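Local coordinates for hypothetical conserved protein (Geobacillus kaustophilus, PDB 2QYH) that is of uncharacterised function but, as a haloacid dehalogenase-like hydrolase of the Cof type, is probably a magnesium-dependent phosphatase, at the interface of chains A and B. Coordinates in Å, arbitrary orientation; residue numbers count along the deposited sequence, not the author numbering. Chains: chain A/B, Hypothetical conserved protein, GK1056.

Contact 1: the interface of chains A and B. Residues chain A 18, 127; chain B 20-21, 23.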
loop_
_atom_site.group_PDB
_atom_site.type_symbol
_atom_site.label_atom_id
_atom_site.label_comp_id
_atom_site.label_asym_id
_atom_site.label_seq_id
_atom_site.Cartn_x
_atom_site.Cartn_y
_atom_site.Cartn_z
ATOM N N GLN A 18 9.516 7.222 -7.859
ATOM C CA GLN A 18 8.124 7.669 -7.835
ATOM C C GLN A 18 7.366 6.797 -6.838
ATOM O O GLN A 18 6.158 6.943 -6.661
ATOM C CB GLN A 18 7.479 7.535 -9.218
ATOM C CG GLN A 18 7.711 8.711 -10.151
ATOM C CD GLN A 18 9.178 8.994 -10.383
ATOM O OE1 GLN A 18 9.923 8.135 -10.857
ATOM N NE2 GLN A 18 9.605 10.208 -10.049
ATOM N N LYS A 127 4.011 12.201 2.689
ATOM C CA LYS A 127 2.718 11.940 2.068
ATOM C C LYS A 127 1.811 11.169 3.029
ATOM O O LYS A 127 1.012 10.336 2.616
ATOM C CB LYS A 127 2.893 11.167 0.759
ATOM C CG LYS A 127 3.722 11.906 -0.276
ATOM C CD LYS A 127 3.108 13.260 -0.596
ATOM C CE LYS A 127 3.903 13.995 -1.657
ATOM N NZ LYS A 127 4.047 13.182 -2.902
ATOM N N GLN B 20 1.103 10.088 -7.500
ATOM C CA GLN B 20 1.531 10.858 -6.351
ATOM C C GLN B 20 0.360 11.514 -5.642
ATOM O O GLN B 20 -0.592 11.976 -6.274
ATOM C CB GLN B 20 2.553 11.924 -6.781
ATOM C CG GLN B 20 3.832 11.366 -7.427
ATOM C CD GLN B 20 4.623 10.449 -6.497
ATOM O OE1 GLN B 20 5.082 10.867 -5.428
ATOM N NE2 GLN B 20 4.783 9.196 -6.903
ATOM N N LEU B 21 0.436 11.548 -4.314
ATOM C CA LEU B 21 -0.613 12.146 -3.508
ATOM C C LEU B 21 -0.290 13.608 -3.222
ATOM O O LEU B 21 0.652 13.920 -2.495
ATOM C CB LEU B 21 -0.751 11.369 -2.207
ATOM C CG LEU B 21 -1.817 11.884 -1.259
ATOM C CD1 LEU B 21 -3.189 11.797 -1.896
ATOM C CD2 LEU B 21 -1.772 11.055 -0.020
ATOM N N LEU B 23 0.009 17.198 -1.629
ATOM C CA LEU B 23 0.014 17.687 -0.254
ATOM C C LEU B 23 -1.321 18.341 0.137
ATOM O O LEU B 23 -1.829 18.129 1.246
ATOM C CB LEU B 23 1.148 18.703 -0.076
ATOM C CG LEU B 23 2.475 18.314 0.596
ATOM C CD1 LEU B 23 2.860 16.873 0.323
ATOM C CD2 LEU B 23 3.544 19.263 0.098
#
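A:Lys127 lies against B:Gln20, B:Leu21 and B:Leu23 in part of the two-fold interface between two copies of a haloacid dehalogenase-like hydrolase, and it buries more surface here than the other residues of the patch. The bend at chi2 (-58°) carries CD and CE over the carbonyl of B:Leu21 and against the start of helix 23-34. CE packs on the methyl CD1 of B:Leu23 at 3.6 Å, the two side chains crossing at about a right angle. A further turn at chi4 swings the ammonium NZ towards B:Gln20, leaving it 3.5 Å from the carbonyl O of B:Leu21 and 3.6 Å from the side-chain carbonyl OE1 of B:Gln20. Both distances are long for hydrogen bonds, so the lysine charge is probably felt by these two oxygens mainly as a loose electrostatic pull. B:Leu21 adds little with its own side chain: its methyl CD2 comes near the backbone O of A:Lys127 at 3.9 Å.

B:Gln20 carries the directed polar link. Bent at chi2 (-61°), it sends its amide nitrogen towards the loop of A:Gln18 while OE1 faces the lysine, so the two ends of one amide serve different parts of chain A. With B:Gln20 cut back to an alanine, the backbone carbonyl of A:Gln18 would probably lose this donor and the ammonium of A:Lys127 a nearby amide oxygen. A:Gln18 is poorly ordered and is met through its backbone O, so the bond should be read with caution. NE2 of B:Gln20 donates to O of A:Gln18 at 2.7 Å in a short but bent bond, the acceptor close to the amide plane and the donor tilted 24° from the carbonyl plane.

Contact 2: the interface of chains A and B. Residues chain A 18, 20, 127; chain B 18-20.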
loop_
_atom_site.group_PDB
_atom_site.type_symbol
_atom_site.label_atom_id
_atom_site.label_comp_id
_atom_site.label_asym_id
_atom_site.label_seq_id
_atom_site.Cartn_x
_atom_site.Cartn_y
_atom_site.Cartn_z
ATOM N N GLN A 18 9.516 7.222 -7.859
ATOM C CA GLN A 18 8.124 7.669 -7.835
ATOM C C GLN A 18 7.366 6.797 -6.838
ATOM O O GLN A 18 6.158 6.943 -6.661
ATOM C CB GLN A 18 7.479 7.535 -9.218
ATOM C CG GLN A 18 7.711 8.711 -10.151
ATOM C CD GLN A 18 9.178 8.994 -10.383
ATOM O OE1 GLN A 18 9.923 8.135 -10.857
ATOM N NE2 GLN A 18 9.605 10.208 -10.049
ATOM N N GLN A 20 6.967 3.683 -7.215
ATOM C CA GLN A 20 6.283 2.657 -7.989
ATOM C C GLN A 20 7.138 1.403 -8.148
ATOM O O GLN A 20 8.369 1.458 -8.080
ATOM C CB GLN A 20 5.904 3.197 -9.370
ATOM C CG GLN A 20 4.769 4.207 -9.350
ATOM C CD GLN A 20 3.572 3.710 -8.552
ATOM O OE1 GLN A 20 3.330 4.168 -7.431
ATOM N NE2 GLN A 20 2.825 2.759 -9.119
ATOM N N LYS A 127 4.011 12.201 2.689
ATOM C CA LYS A 127 2.718 11.940 2.068
ATOM C C LYS A 127 1.811 11.169 3.029
ATOM O O LYS A 127 1.012 10.336 2.616
ATOM C CB LYS A 127 2.893 11.167 0.759
ATOM C CG LYS A 127 3.722 11.906 -0.276
ATOM C CD LYS A 127 3.108 13.260 -0.596
ATOM C CE LYS A 127 3.903 13.995 -1.657
ATOM N NZ LYS A 127 4.047 13.182 -2.902
ATOM N N GLN B 18 1.445 10.648 -11.872
ATOM C CA GLN B 18 2.600 9.870 -11.422
ATOM C C GLN B 18 2.286 9.004 -10.204
ATOM O O GLN B 18 3.199 8.460 -9.582
ATOM C CB GLN B 18 3.781 10.793 -11.092
ATOM C CG GLN B 18 4.505 11.373 -12.299
ATOM C CD GLN B 18 3.599 12.211 -13.183
ATOM O OE1 GLN B 18 2.955 13.157 -12.717
ATOM N NE2 GLN B 18 3.549 11.870 -14.471
ATOM N N LYS B 19 0.999 8.877 -9.873
ATOM C CA LYS B 19 0.560 8.081 -8.725
ATOM C C LYS B 19 0.973 8.771 -7.432
ATOM O O LYS B 19 1.167 8.127 -6.400
ATOM C CB LYS B 19 1.198 6.687 -8.768
ATOM C CG LYS B 19 0.370 5.599 -9.437
ATOM C CD LYS B 19 -0.039 5.931 -10.852
ATOM C CE LYS B 19 -0.730 4.723 -11.461
ATOM N NZ LYS B 19 -1.269 5.014 -12.810
ATOM N N GLN B 20 1.103 10.088 -7.500
ATOM C CA GLN B 20 1.531 10.858 -6.351
ATOM C C GLN B 20 0.360 11.514 -5.642
ATOM O O GLN B 20 -0.592 11.976 -6.274
ATOM C CB GLN B 20 2.553 11.924 -6.781
ATOM C CG GLN B 20 3.832 11.366 -7.427
ATOM C CD GLN B 20 4.623 10.449 -6.497
ATOM O OE1 GLN B 20 5.082 10.867 -5.428
ATOM N NE2 GLN B 20 4.783 9.196 -6.903
#
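The carboxamide of A:Gln20 lays its flat face over the first methylenes of B:Lys19, CB and CG, the two side chains crossing at about a right angle. Both belong to the same stretch of a haloacid dehalogenase-like (HAD) hydrolase, the loop between helix 10-14 and helix 23-34, which meets its two-fold copy here. The amide lies on the aliphatic stem of the lysine and not on its NZ: OE1 of A:Gln20 is 3.6 Å from CB of B:Lys19, and NE2 reaches CG of the same lysine at 3.8 Å. The amide carbon CD of A:Gln20 stands 3.8 Å from CB of B:Lys19, which lies almost straight off the amide plane. A bend at chi2 (-50°) turns the A:Gln20 amide towards that stem. Beyond it the lysine chain runs out nearly straight, carrying NZ of B:Lys19 well away from the amide.

Within chain B, the side chain of B:Gln20 folds back on its own loop. Its NE2, already bonded to chain A, also donates to the backbone O of B:Gln18 at 3.2 Å, in a bond close to straight (169° at the hydrogen). One nitrogen thus ties together equivalent carbonyls from the two chains, and the pair of bonds should fix the rotation of the amide. The donor stands above the plane of the B:Gln18 carbonyl, while that acceptor lies nearly in the plane of the B:Gln20 amide.

Contact 1 and contact 2 are neighbouring parts of one surface, the centres of their C-alpha atoms about 5 Å apart. Contact 1 continues along chain B to the start of helix 23-34, whereas contact 2 stays on the preceding loop, where the same loop of the two copies meets itself. Three shared residues link them, A:Gln18 and A:Lys127 with B:Gln20 as the chain B member, so a shift of this loop would probably be felt in both. The two-fold repeats each contact with the chains exchanged. Such symmetry would suit a dimer, although the structure alone does not show that the protein pairs in solution.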